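Local coordinates for phosphoglycerol transferase (Streptococcus pyogenes, PDB 5U9Z), which probably transfers glycerol phosphate onto streptococcal rhamnose polysaccharides, using a manganese-binding site in a sulfatase-like domain of the alkaline phosphatase clan, at residues A[87-92]-A[143-148]; A[41-46]-A[200-205]; A[78-83]-A[305-310]; A[16-21]-A[372-377]. One frame throughout, in Å; residues are numbered along the deposited sequence.

Interaction 1. Residues A[87-92]-A[143-148]; sequences GTANME and NNFNRK. With MN (manganese (II) ion), chain C.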
loop_
_atom_site.group_PDB
_atom_site.type_symbol
_atom_site.label_atom_id
_atom_site.label_comp_id
_atom_site.label_asym_id
_atom_site.label_seq_id
_atom_site.Cartn_x
_atom_site.Cartn_y
_atom_site.Cartn_z
ATOM N N GLY A 87 -2.771 -12.092 -4.043
ATOM C CA GLY A 87 -1.735 -11.719 -3.099
ATOM C C GLY A 87 -2.016 -10.460 -2.315
ATOM O O GLY A 87 -1.084 -9.884 -1.745
ATOM N N THR A 88 -3.278 -10.026 -2.260
ATOM C CA THR A 88 -3.674 -8.792 -1.589
ATOM C C THR A 88 -2.923 -8.549 -0.280
ATOM O O THR A 88 -2.236 -7.532 -0.120
ATOM C CB THR A 88 -5.184 -8.840 -1.330
ATOM O OG1 THR A 88 -5.861 -9.290 -2.513
ATOM C CG2 THR A 88 -5.713 -7.464 -0.917
ATOM N N ALA A 89 -3.038 -9.481 0.668
ATOM C CA ALA A 89 -2.547 -9.232 2.019
ATOM C C ALA A 89 -1.032 -9.095 2.083
ATOM O O ALA A 89 -0.517 -8.553 3.064
ATOM C CB ALA A 89 -3.007 -10.346 2.956
ATOM N N ASN A 90 -0.309 -9.571 1.067
ATOM C CA ASN A 90 1.146 -9.449 1.074
ATOM C C ASN A 90 1.586 -8.021 0.774
ATOM O O ASN A 90 2.548 -7.525 1.372
ATOM C CB ASN A 90 1.757 -10.422 0.066
ATOM C CG ASN A 90 1.625 -11.863 0.504
ATOM O OD1 ASN A 90 1.634 -12.160 1.700
ATOM N ND2 ASN A 90 1.499 -12.769 -0.460
HETATM N N MSE A 91 0.910 -7.351 -0.149
HETATM C CA MSE A 91 1.203 -5.948 -0.405
HETATM C C MSE A 91 0.806 -5.143 0.828
HETATM O O MSE A 91 1.545 -4.270 1.277
HETATM C CB MSE A 91 0.469 -5.448 -1.651
HETATM C CG MSE A 91 1.310 -5.509 -2.932
HETATM SE SE MSE A 91 1.913 -7.307 -3.423
HETATM C CE MSE A 91 0.172 -8.107 -3.786
ATOM N N GLU A 92 -0.364 -5.469 1.380
ATOM C CA GLU A 92 -0.829 -4.829 2.607
ATOM C C GLU A 92 0.226 -4.913 3.707
ATOM O O GLU A 92 0.557 -3.910 4.347
ATOM C CB GLU A 92 -2.135 -5.489 3.051
ATOM C CG GLU A 92 -2.793 -4.873 4.264
ATOM C CD GLU A 92 -3.952 -5.712 4.760
ATOM O OE1 GLU A 92 -4.534 -6.456 3.943
ATOM O OE2 GLU A 92 -4.273 -5.640 5.966
ATOM N N ASN A 143 -11.374 -12.441 9.357
ATOM C CA ASN A 143 -10.379 -13.490 9.534
ATOM C C ASN A 143 -9.710 -13.916 8.235
ATOM O O ASN A 143 -8.776 -14.724 8.278
ATOM C CB ASN A 143 -11.017 -14.711 10.202
ATOM C CG ASN A 143 -11.395 -14.446 11.642
ATOM O OD1 ASN A 143 -10.527 -14.279 12.496
ATOM N ND2 ASN A 143 -12.692 -14.398 11.917
ATOM N N ASN A 144 -10.155 -13.404 7.089
ATOM C CA ASN A 144 -9.481 -13.705 5.834
ATOM C C ASN A 144 -8.017 -13.292 5.922
ATOM O O ASN A 144 -7.698 -12.167 6.318
ATOM C CB ASN A 144 -10.168 -12.988 4.667
ATOM C CG ASN A 144 -11.464 -13.667 4.245
ATOM O OD1 ASN A 144 -11.901 -14.637 4.864
ATOM N ND2 ASN A 144 -12.084 -13.154 3.185
ATOM N N PHE A 145 -7.131 -14.217 5.562
ATOM C CA PHE A 145 -5.686 -13.980 5.556
ATOM C C PHE A 145 -5.176 -13.520 6.922
ATOM O O PHE A 145 -4.163 -12.821 7.016
ATOM C CB PHE A 145 -5.302 -12.984 4.458
ATOM C CG PHE A 145 -5.607 -13.485 3.073
ATOM C CD1 PHE A 145 -4.764 -14.393 2.454
ATOM C CD2 PHE A 145 -6.747 -13.070 2.403
ATOM C CE1 PHE A 145 -5.046 -14.869 1.187
ATOM C CE2 PHE A 145 -7.031 -13.541 1.136
ATOM C CZ PHE A 145 -6.180 -14.445 0.528
ATOM N N ASN A 146 -5.864 -13.929 7.992
ATOM C CA ASN A 146 -5.403 -13.708 9.361
ATOM C C ASN A 146 -5.402 -12.227 9.738
ATOM O O ASN A 146 -4.632 -11.805 10.603
ATOM C CB ASN A 146 -4.003 -14.299 9.570
ATOM C CG ASN A 146 -3.729 -14.659 11.021
ATOM O OD1 ASN A 146 -4.641 -15.012 11.767
ATOM N ND2 ASN A 146 -2.467 -14.568 11.429
ATOM N N ARG A 147 -6.263 -11.427 9.106
ATOM C CA ARG A 147 -6.239 -9.987 9.352
ATOM C C ARG A 147 -6.673 -9.652 10.774
ATOM O O ARG A 147 -6.045 -8.815 11.435
ATOM C CB ARG A 147 -7.125 -9.262 8.339
ATOM C CG ARG A 147 -6.501 -9.136 6.960
ATOM C CD ARG A 147 -7.209 -8.086 6.124
ATOM N NE ARG A 147 -6.633 -7.977 4.786
ATOM C CZ ARG A 147 -7.076 -8.627 3.712
ATOM N NH1 ARG A 147 -8.115 -9.444 3.797
ATOM N NH2 ARG A 147 -6.476 -8.452 2.541
ATOM N N LYS A 148 -7.743 -10.288 11.264
ATOM C CA LYS A 148 -8.232 -9.994 12.608
ATOM C C LYS A 148 -7.125 -10.150 13.640
ATOM O O LYS A 148 -6.978 -9.314 14.539
ATOM C CB LYS A 148 -9.411 -10.905 12.954
ATOM C CG LYS A 148 -10.108 -10.549 14.265
ATOM C CD LYS A 148 -11.042 -11.661 14.725
ATOM C CE LYS A 148 -11.816 -11.259 15.973
ATOM N NZ LYS A 148 -12.861 -10.237 15.684
HETATM MN MN MN C . -6.225 -8.295 -4.271
HETATM O O HOH W 1 -7.191 -10.374 -4.245
#
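At the manganese site, the first turn of helix 88-97 meets the start of helix 147-153 and the loop leading into it, centred on a salt bridge between Glu92 and Arg147. Glu92 holds its CG anti to the backbone N (chi1 -176°) and then runs extended, which carries its carboxylate across to the arginine. Arg147 grips it side-on with two nitrogens that share one oxygen. Arg147 NE lies 2.7 Å from Glu92 OE1 in a fairly straight bond (162°) that uses the syn lone pair, while Arg147 NH2 is 3.1 Å from the same OE1 and more bent. The carboxylate and guanidinium planes are only 2° apart, as suits paired flat ions. The other carboxylate oxygen, OE2, bonds to Tyr151. One turn earlier in the helix, Ala89 is small enough to let the backbones approach, its CB 3.8 Å from Phe145 CB. Thr88 sets CG2 3.7 Å from Arg147 NH2, near the guanidinium plane, and turns OG1 to the manganese at 2.1 Å; Glu46, Asp269 and His270 bind the same ion. The two branches of Thr88 serve different partners. Three bonds fix the buried carboxylate, and the charges of the pair would largely offset each other beside the metal-binding turn.

Interaction 2. Residues A[41-46]-A[200-205]; sequences IYLLSE and FSVITM. With MN (manganese (II) ion), chain C.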
loop_
_atom_site.group_PDB
_atom_site.type_symbol
_atom_site.label_atom_id
_atom_site.label_comp_id
_atom_site.label_asym_id
_atom_site.label_seq_id
_atom_site.Cartn_x
_atom_site.Cartn_y
_atom_site.Cartn_z
ATOM N N ILE A 41 -4.485 7.664 5.721
ATOM C CA ILE A 41 -5.387 6.628 5.233
ATOM C C ILE A 41 -4.609 5.781 4.233
ATOM O O ILE A 41 -4.271 6.256 3.140
ATOM C CB ILE A 41 -6.646 7.226 4.589
ATOM C CG1 ILE A 41 -7.368 8.146 5.581
ATOM C CG2 ILE A 41 -7.582 6.119 4.114
ATOM C CD1 ILE A 41 -8.444 8.996 4.955
ATOM N N TYR A 42 -4.307 4.537 4.604
ATOM C CA TYR A 42 -3.756 3.562 3.666
ATOM C C TYR A 42 -4.924 2.867 2.977
ATOM O O TYR A 42 -5.702 2.155 3.619
ATOM C CB TYR A 42 -2.850 2.560 4.376
ATOM C CG TYR A 42 -1.442 3.063 4.628
ATOM C CD1 TYR A 42 -1.149 4.421 4.596
ATOM C CD2 TYR A 42 -0.404 2.177 4.889
ATOM C CE1 TYR A 42 0.132 4.879 4.824
ATOM C CE2 TYR A 42 0.882 2.629 5.116
ATOM C CZ TYR A 42 1.142 3.983 5.083
ATOM O OH TYR A 42 2.417 4.446 5.308
ATOM N N LEU A 43 -5.049 3.082 1.670
ATOM C CA LEU A 43 -6.231 2.685 0.910
ATOM C C LEU A 43 -5.805 1.717 -0.191
ATOM O O LEU A 43 -5.294 2.134 -1.237
ATOM C CB LEU A 43 -6.929 3.921 0.347
ATOM C CG LEU A 43 -8.312 3.786 -0.287
ATOM C CD1 LEU A 43 -9.272 3.015 0.596
ATOM C CD2 LEU A 43 -8.859 5.181 -0.559
ATOM N N LEU A 44 -6.015 0.425 0.054
ATOM C CA LEU A 44 -5.725 -0.623 -0.920
ATOM C C LEU A 44 -6.945 -0.779 -1.819
ATOM O O LEU A 44 -7.982 -1.293 -1.386
ATOM C CB LEU A 44 -5.382 -1.931 -0.210
ATOM C CG LEU A 44 -4.808 -3.089 -1.034
ATOM C CD1 LEU A 44 -4.205 -4.135 -0.103
ATOM C CD2 LEU A 44 -5.856 -3.737 -1.923
ATOM N N SER A 45 -6.824 -0.332 -3.069
ATOM C CA SER A 45 -7.910 -0.433 -4.044
ATOM C C SER A 45 -7.750 -1.754 -4.789
ATOM O O SER A 45 -6.921 -1.876 -5.696
ATOM C CB SER A 45 -7.890 0.760 -4.993
ATOM O OG SER A 45 -9.025 0.759 -5.845
ATOM N N GLU A 46 -8.556 -2.742 -4.407
ATOM C CA GLU A 46 -8.418 -4.106 -4.909
ATOM C C GLU A 46 -8.410 -4.143 -6.432
ATOM O O GLU A 46 -9.333 -3.643 -7.083
ATOM C CB GLU A 46 -9.559 -4.967 -4.354
ATOM C CG GLU A 46 -9.669 -6.367 -4.951
ATOM C CD GLU A 46 -8.410 -7.181 -4.763
ATOM O OE1 GLU A 46 -7.795 -7.577 -5.775
ATOM O OE2 GLU A 46 -8.030 -7.413 -3.599
ATOM N N PHE A 200 -5.996 4.945 9.177
ATOM C CA PHE A 200 -6.932 4.009 8.569
ATOM C C PHE A 200 -6.179 3.030 7.679
ATOM O O PHE A 200 -5.393 3.445 6.820
ATOM C CB PHE A 200 -7.984 4.744 7.736
ATOM C CG PHE A 200 -8.947 5.564 8.544
ATOM C CD1 PHE A 200 -10.132 5.014 8.998
ATOM C CD2 PHE A 200 -8.679 6.894 8.828
ATOM C CE1 PHE A 200 -11.030 5.770 9.731
ATOM C CE2 PHE A 200 -9.570 7.655 9.562
ATOM C CZ PHE A 200 -10.748 7.092 10.013
ATOM N N SER A 201 -6.429 1.736 7.880
ATOM C CA SER A 201 -5.958 0.683 6.982
ATOM C C SER A 201 -7.182 0.106 6.283
ATOM O O SER A 201 -8.007 -0.565 6.914
ATOM C CB SER A 201 -5.189 -0.395 7.741
ATOM O OG SER A 201 -4.632 -1.338 6.843
ATOM N N VAL A 202 -7.299 0.371 4.984
ATOM C CA VAL A 202 -8.497 0.069 4.215
ATOM C C VAL A 202 -8.147 -0.930 3.120
ATOM O O VAL A 202 -7.120 -0.796 2.445
ATOM C CB VAL A 202 -9.105 1.352 3.607
ATOM C CG1 VAL A 202 -10.443 1.055 2.946
ATOM C CG2 VAL A 202 -9.263 2.426 4.676
ATOM N N ILE A 203 -9.009 -1.931 2.946
ATOM C CA ILE A 203 -8.887 -2.923 1.883
ATOM C C ILE A 203 -10.261 -3.049 1.237
ATOM O O ILE A 203 -11.180 -3.623 1.834
ATOM C CB ILE A 203 -8.403 -4.285 2.404
ATOM C CG1 ILE A 203 -7.125 -4.126 3.229
ATOM C CG2 ILE A 203 -8.169 -5.255 1.245
ATOM C CD1 ILE A 203 -7.372 -3.974 4.719
ATOM N N THR A 204 -10.402 -2.522 0.024
ATOM C CA THR A 204 -11.681 -2.524 -0.670
ATOM C C THR A 204 -12.007 -3.925 -1.189
ATOM O O THR A 204 -11.210 -4.863 -1.082
ATOM C CB THR A 204 -11.665 -1.517 -1.820
ATOM O OG1 THR A 204 -10.786 -1.983 -2.851
ATOM C CG2 THR A 204 -11.199 -0.149 -1.339
HETATM N N MSE A 205 -13.203 -4.068 -1.761
HETATM C CA MSE A 205 -13.661 -5.349 -2.300
HETATM C C MSE A 205 -14.444 -5.237 -3.611
HETATM O O MSE A 205 -14.701 -6.248 -4.264
HETATM C CB MSE A 205 -14.535 -6.072 -1.269
HETATM C CG MSE A 205 -13.761 -6.951 -0.308
HETATM SE SE MSE A 205 -12.947 -8.512 -1.170
HETATM C CE MSE A 205 -14.518 -9.661 -1.324
HETATM MN MN MN C . -6.225 -8.295 -4.271
HETATM O O HOH W 2 -9.583 -7.464 -1.314
HETATM O O HOH W 1 -7.191 -10.374 -4.245
#
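Ile41 begins the pairing of two central parallel strands by lying side by side with Phe200, its CG1 3.7 Å from Phe200 CD2. Tyr42 follows, bonded at both N and O: its N gives a hydrogen bond to Phe200 O (2.7 Å), and its O receives one from Val202 N. Its ring leads away to the opposite face, where OH bonds to Thr314. Leu43 returns to the face of Ile41, Phe200 and Val202, which helix 181-191 covers. With CG anti to the backbone N (chi1 -170°), its CD1 is pressed to 3.3 Å from Val202 CG1, tight for two methyls. Leu44 bonds through N to Val202 O and through O to Thr204 N; its side chain shares the other face with Ile203, against helix 88-97. Beta-branched and leucine side chains pack well in both layers. Past Ser45, Glu46 N donates instead to a side chain, Thr204 OG1, at 2.8 Å and 168°. With OG1 held between its backbone N and carbonyl carbon (chi1 69°), Thr204 turns the hydroxyl to Glu46 N. Glu46 then bends at chi2 and chelates manganese with both oxygens, OE2 at 2.1 Å. A water donates to Glu46 OE2 and to Thr204 O. Thr204 is thus a second-shell residue twice over: its hydroxyl anchors the backbone of a metal ligand, and its carbonyl holds a water that would steady the carboxylate.

Interaction 3. Residues A[78-83]-A[305-310]; sequences LMQSDS and HPLINS
Leu78 and Leu307 pair on one face of a short parallel ladder, and their different torsions send their side chains different ways. Leu307 sets CG anti to its N (chi1 176°) and turns at chi2, which carries CD1 over the neighbouring strand to 3.7 Å from Leu78 O. There Leu307 CD1 is also 4.3 Å from Leu78 CB and 4.1 Å from Gln80 CB. Leu78 instead keeps CG beside its own N (chi1 -55°), with CB 3.4 Å from Pro306 O. Three backbone hydrogen bonds join the strands: Leu78 N to Pro306 O, Ile308 N to Leu78 O, and Gln80 N to Ile308 O (2.9 Å). On the other face Met79, modelled as selenomethionine, stretches out and bends at its last torsion (chi3 76°), bringing SE to 3.8 Å from Ser310 CB. Its flexible chain suits this reach beyond the ladder. There the strands part, and a water 2.7 Å from Gln80 O lies among that oxygen, Ser310 OG and Asp82 OD2; Gln94 of helix 88-97 also bonds to Asp82 OD2. Strand 307-309 is outermost in the main sheet, and strand 75-80 separates it from the antiparallel strand 289-296. Ile308 packs toward Leu336 of helix 327-338, while helix 88-97 meets Ser310 through Gln94.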
loop_
_atom_site.group_PDB
_atom_site.type_symbol
_atom_site.label_atom_id
_atom_site.label_comp_id
_atom_site.label_asym_id
_atom_site.label_seq_id
_atom_site.Cartn_x
_atom_site.Cartn_y
_atom_site.Cartn_z
ATOM N N LEU A 78 4.011 4.462 -10.610
ATOM C CA LEU A 78 3.717 3.042 -10.730
ATOM C C LEU A 78 4.258 2.295 -9.521
ATOM O O LEU A 78 5.353 2.596 -9.034
ATOM C CB LEU A 78 4.326 2.459 -12.007
ATOM C CG LEU A 78 3.932 3.159 -13.306
ATOM C CD1 LEU A 78 4.654 2.522 -14.482
ATOM C CD2 LEU A 78 2.431 3.118 -13.511
HETATM N N MSE A 79 3.486 1.325 -9.046
HETATM C CA MSE A 79 3.924 0.448 -7.967
HETATM C C MSE A 79 4.188 -0.950 -8.510
HETATM O O MSE A 79 3.345 -1.528 -9.194
HETATM C CB MSE A 79 2.877 0.380 -6.853
HETATM C CG MSE A 79 3.350 -0.379 -5.611
HETATM SE SE MSE A 79 1.880 -1.220 -4.634
HETATM C CE MSE A 79 1.548 -2.744 -5.822
ATOM N N GLN A 80 5.361 -1.493 -8.201
ATOM C CA GLN A 80 5.691 -2.856 -8.591
ATOM C C GLN A 80 5.038 -3.821 -7.614
ATOM O O GLN A 80 5.266 -3.736 -6.403
ATOM C CB GLN A 80 7.204 -3.057 -8.622
ATOM C CG GLN A 80 7.632 -4.469 -8.997
ATOM C CD GLN A 80 9.018 -4.508 -9.600
ATOM O OE1 GLN A 80 9.359 -3.685 -10.452
ATOM N NE2 GLN A 80 9.830 -5.462 -9.158
ATOM N N SER A 81 4.214 -4.722 -8.137
ATOM C CA SER A 81 3.527 -5.720 -7.334
ATOM C C SER A 81 4.270 -7.045 -7.417
ATOM O O SER A 81 4.968 -7.330 -8.394
ATOM C CB SER A 81 2.082 -5.898 -7.800
ATOM O OG SER A 81 1.421 -6.881 -7.025
ATOM N N ASP A 82 4.115 -7.856 -6.375
ATOM C CA ASP A 82 4.827 -9.119 -6.274
ATOM C C ASP A 82 4.057 -10.293 -6.861
ATOM O O ASP A 82 4.621 -11.385 -6.974
ATOM C CB ASP A 82 5.160 -9.408 -4.806
ATOM C CG ASP A 82 6.091 -8.371 -4.206
ATOM O OD1 ASP A 82 7.253 -8.283 -4.651
ATOM O OD2 ASP A 82 5.653 -7.632 -3.299
ATOM N N SER A 83 2.793 -10.103 -7.235
ATOM C CA SER A 83 1.974 -11.194 -7.746
ATOM C C SER A 83 0.993 -10.639 -8.770
ATOM O O SER A 83 0.924 -9.429 -9.010
ATOM C CB SER A 83 1.249 -11.920 -6.606
ATOM O OG SER A 83 0.585 -11.005 -5.753
ATOM N N HIS A 305 8.964 9.902 -8.084
ATOM C CA HIS A 305 9.076 8.476 -7.770
ATOM C C HIS A 305 8.207 7.708 -8.754
ATOM O O HIS A 305 7.138 7.193 -8.403
ATOM C CB HIS A 305 8.662 8.197 -6.324
ATOM C CG HIS A 305 9.528 8.875 -5.312
ATOM N ND1 HIS A 305 10.855 8.548 -5.133
ATOM C CD2 HIS A 305 9.262 9.865 -4.428
ATOM C CE1 HIS A 305 11.368 9.305 -4.181
ATOM N NE2 HIS A 305 10.422 10.114 -3.737
ATOM N N PRO A 306 8.637 7.618 -10.015
ATOM C CA PRO A 306 7.802 6.959 -11.030
ATOM C C PRO A 306 7.647 5.460 -10.820
ATOM O O PRO A 306 6.648 4.893 -11.279
ATOM C CB PRO A 306 8.531 7.272 -12.344
ATOM C CG PRO A 306 9.945 7.507 -11.945
ATOM C CD PRO A 306 9.907 8.113 -10.576
ATOM N N LEU A 307 8.584 4.801 -10.144
ATOM C CA LEU A 307 8.478 3.367 -9.890
ATOM C C LEU A 307 9.022 3.064 -8.503
ATOM O O LEU A 307 10.198 3.322 -8.229
ATOM C CB LEU A 307 9.234 2.564 -10.956
ATOM C CG LEU A 307 9.282 1.048 -10.757
ATOM C CD1 LEU A 307 7.878 0.463 -10.650
ATOM C CD2 LEU A 307 10.050 0.390 -11.892
ATOM N N ILE A 308 8.174 2.512 -7.633
ATOM C CA ILE A 308 8.571 2.130 -6.282
ATOM C C ILE A 308 7.848 0.843 -5.897
ATOM O O ILE A 308 6.956 0.366 -6.602
ATOM C CB ILE A 308 8.284 3.244 -5.250
ATOM C CG1 ILE A 308 6.792 3.577 -5.220
ATOM C CG2 ILE A 308 9.104 4.488 -5.579
ATOM C CD1 ILE A 308 6.397 4.587 -4.162
ATOM N N ASN A 309 8.248 0.284 -4.761
ATOM C CA ASN A 309 7.673 -0.945 -4.236
ATOM C C ASN A 309 6.610 -0.632 -3.187
ATOM O O ASN A 309 6.548 0.472 -2.642
ATOM C CB ASN A 309 8.768 -1.824 -3.626
ATOM C CG ASN A 309 8.426 -3.295 -3.675
ATOM O OD1 ASN A 309 7.889 -3.789 -4.667
ATOM N ND2 ASN A 309 8.731 -4.005 -2.599
ATOM N N SER A 310 5.764 -1.627 -2.902
ATOM C CA SER A 310 4.742 -1.443 -1.876
ATOM C C SER A 310 5.367 -1.133 -0.521
ATOM O O SER A 310 4.753 -0.447 0.305
ATOM C CB SER A 310 3.853 -2.685 -1.778
ATOM O OG SER A 310 4.595 -3.827 -1.378
HETATM O O HOH W 3 4.858 -4.904 -3.966
#

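Interaction 4. Residues A[16-21]-A[372-377]; sequences IAQKYQ and LKHKTF
Ala17 touches two residues of the C-terminal segment, His374 and Phe377. Its CB approaches the His374 ring obliquely, 3.3 Å from CD2 and 3.6 Å from CG, a close fit that suits a one-carbon side chain. Phe377 comes in beside it, with CD1 3.8 Å from Ala17 CA, and turns the edge of its ring near CE1 toward Ile16 O. Phe377 CG is anti to its backbone N (chi1 -174°), which directs the ring inward to the helix. One turn further along, Gln21 bends at chi2 (79°) and reaches Thr376, whose OG1 donates to Gln21 OE1. The modelled 2.5 Å between these two oxygens is unusually short, and its exact length should not be pressed. The hydroxyl approaches tilted 30° from the amide carbonyl plane. What brings His374, Thr376 and Phe377 to the helix together is a type I beta turn, closed by a weak bond from Phe377 N to His374 O. Farther out, the Phe377 ring packs on Ile360 of helix 348-363 and on Pro327, and Phe377 also bonds through its backbone to Tyr328. On the helix 10-28 side, Ile16 packs on Ile360 as well, and Tyr20 OH bonds to Asp356. The C-terminal tail is thus joined to an N-terminal helix chiefly by van der Waals contact of Ala17 with the His374 and Phe377 rings, with one neutral hydrogen bond, Thr376 to Gln21, nearer the surface.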
loop_
_atom_site.group_PDB
_atom_site.type_symbol
_atom_site.label_atom_id
_atom_site.label_comp_id
_atom_site.label_asym_id
_atom_site.label_seq_id
_atom_site.Cartn_x
_atom_site.Cartn_y
_atom_site.Cartn_z
ATOM N N ILE A 16 24.530 -0.379 12.112
ATOM C CA ILE A 16 23.389 0.145 11.370
ATOM C C ILE A 16 22.568 1.084 12.244
ATOM O O ILE A 16 22.137 2.153 11.794
ATOM C CB ILE A 16 22.538 -1.019 10.827
ATOM C CG1 ILE A 16 23.348 -1.842 9.821
ATOM C CG2 ILE A 16 21.264 -0.504 10.168
ATOM C CD1 ILE A 16 22.786 -3.223 9.571
ATOM N N ALA A 17 22.333 0.703 13.501
ATOM C CA ALA A 17 21.509 1.524 14.382
ATOM C C ALA A 17 22.121 2.905 14.585
ATOM O O ALA A 17 21.399 3.906 14.666
ATOM C CB ALA A 17 21.320 0.821 15.726
ATOM N N GLN A 18 23.451 2.980 14.671
ATOM C CA GLN A 18 24.105 4.268 14.874
ATOM C C GLN A 18 24.097 5.093 13.592
ATOM O O GLN A 18 23.769 6.286 13.612
ATOM C CB GLN A 18 25.538 4.056 15.369
ATOM C CG GLN A 18 25.646 3.246 16.658
ATOM C CD GLN A 18 24.921 3.893 17.825
ATOM O OE1 GLN A 18 25.027 5.101 18.045
ATOM N NE2 GLN A 18 24.174 3.091 18.576
ATOM N N LYS A 19 24.456 4.471 12.467
ATOM C CA LYS A 19 24.534 5.194 11.201
ATOM C C LYS A 19 23.236 5.935 10.904
ATOM O O LYS A 19 23.247 7.124 10.571
ATOM C CB LYS A 19 24.866 4.221 10.067
ATOM C CG LYS A 19 24.951 4.864 8.685
ATOM C CD LYS A 19 25.030 3.815 7.588
ATOM C CE LYS A 19 26.370 3.096 7.588
ATOM N NZ LYS A 19 26.434 2.042 6.538
ATOM N N TYR A 20 22.105 5.243 11.017
ATOM C CA TYR A 20 20.827 5.838 10.655
ATOM C C TYR A 20 20.211 6.649 11.787
ATOM O O TYR A 20 19.267 7.406 11.539
ATOM C CB TYR A 20 19.866 4.743 10.181
ATOM C CG TYR A 20 20.360 4.082 8.916
ATOM C CD1 TYR A 20 20.157 4.677 7.678
ATOM C CD2 TYR A 20 21.056 2.882 8.960
ATOM C CE1 TYR A 20 20.621 4.087 6.516
ATOM C CE2 TYR A 20 21.523 2.285 7.805
ATOM C CZ TYR A 20 21.303 2.891 6.585
ATOM O OH TYR A 20 21.765 2.300 5.432
ATOM N N GLN A 21 20.724 6.519 13.013
ATOM C CA GLN A 21 20.383 7.485 14.052
ATOM C C GLN A 21 20.903 8.867 13.681
ATOM O O GLN A 21 20.208 9.873 13.866
ATOM C CB GLN A 21 20.958 7.040 15.398
ATOM C CG GLN A 21 20.544 7.912 16.582
ATOM C CD GLN A 21 19.148 7.598 17.085
ATOM O OE1 GLN A 21 18.881 6.489 17.553
ATOM N NE2 GLN A 21 18.248 8.573 16.991
ATOM N N LEU A 372 16.072 -4.857 19.856
ATOM C CA LEU A 372 15.400 -4.553 21.114
ATOM C C LEU A 372 16.307 -3.757 22.045
ATOM O O LEU A 372 15.818 -3.006 22.897
ATOM C CB LEU A 372 14.939 -5.847 21.787
ATOM C CG LEU A 372 14.244 -5.690 23.143
ATOM C CD1 LEU A 372 12.954 -4.886 23.007
ATOM C CD2 LEU A 372 13.971 -7.052 23.765
ATOM N N LYS A 373 17.625 -3.899 21.890
ATOM C CA LYS A 373 18.571 -3.177 22.730
ATOM C C LYS A 373 18.852 -1.766 22.226
ATOM O O LYS A 373 19.332 -0.933 23.002
ATOM C CB LYS A 373 19.879 -3.965 22.834
ATOM C CG LYS A 373 19.780 -5.188 23.732
ATOM C CD LYS A 373 21.099 -5.936 23.815
ATOM C CE LYS A 373 21.052 -7.007 24.893
ATOM N NZ LYS A 373 22.331 -7.763 24.991
ATOM N N HIS A 374 18.568 -1.482 20.956
ATOM C CA HIS A 374 18.690 -0.134 20.400
ATOM C C HIS A 374 17.298 0.484 20.485
ATOM O O HIS A 374 16.499 0.407 19.552
ATOM C CB HIS A 374 19.239 -0.175 18.977
ATOM C CG HIS A 374 20.563 -0.868 18.864
ATOM N ND1 HIS A 374 20.688 -2.241 18.868
ATOM C CD2 HIS A 374 21.821 -0.377 18.762
ATOM C CE1 HIS A 374 21.964 -2.566 18.763
ATOM N NE2 HIS A 374 22.673 -1.453 18.698
ATOM N N LYS A 375 17.007 1.097 21.635
ATOM C CA LYS A 375 15.640 1.472 21.981
ATOM C C LYS A 375 15.127 2.685 21.213
ATOM O O LYS A 375 13.923 2.961 21.263
ATOM C CB LYS A 375 15.548 1.751 23.481
ATOM C CG LYS A 375 15.619 0.506 24.347
ATOM C CD LYS A 375 15.580 0.864 25.823
ATOM C CE LYS A 375 15.157 -0.324 26.673
ATOM N NZ LYS A 375 13.714 -0.653 26.492
ATOM N N THR A 376 15.995 3.421 20.522
ATOM C CA THR A 376 15.580 4.601 19.772
ATOM C C THR A 376 15.497 4.350 18.269
ATOM O O THR A 376 15.242 5.290 17.509
ATOM C CB THR A 376 16.536 5.766 20.047
ATOM O OG1 THR A 376 17.859 5.423 19.617
ATOM C CG2 THR A 376 16.567 6.095 21.531
ATOM N N PHE A 377 15.691 3.106 17.823
ATOM C CA PHE A 377 15.776 2.840 16.391
ATOM C C PHE A 377 14.442 3.063 15.687
ATOM O O PHE A 377 14.423 3.455 14.515
ATOM C CB PHE A 377 16.271 1.412 16.150
ATOM C CG PHE A 377 16.535 1.101 14.704
ATOM C CD1 PHE A 377 17.692 1.550 14.088
ATOM C CD2 PHE A 377 15.629 0.363 13.961
ATOM C CE1 PHE A 377 17.939 1.269 12.759
ATOM C CE2 PHE A 377 15.872 0.079 12.632
ATOM C CZ PHE A 377 17.029 0.533 12.030
#

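How the interactions relate
Interactions 1 and 2 form one unit around the manganese: their centres lie 11 Å apart, each supplies a ligand, and Ile203 of 200-205 packs against Glu92 and Arg147. Interaction 3 joins this unit through helix 88-97, which follows strand 75-80 and rests Met91 on Ser81 and Ser310. Interactions 2 and 3 belong to the same mixed sheet, at its centre and its edge, with centres 16 Å apart. Along the chain their segments alternate, so that sequence-distant strands are interlaced in the sulfatase-like domain. Interaction 4 stands apart, its centre about 30 Å from the others, and its segments bracket all the rest, bringing the two ends of the chain together away from the metal.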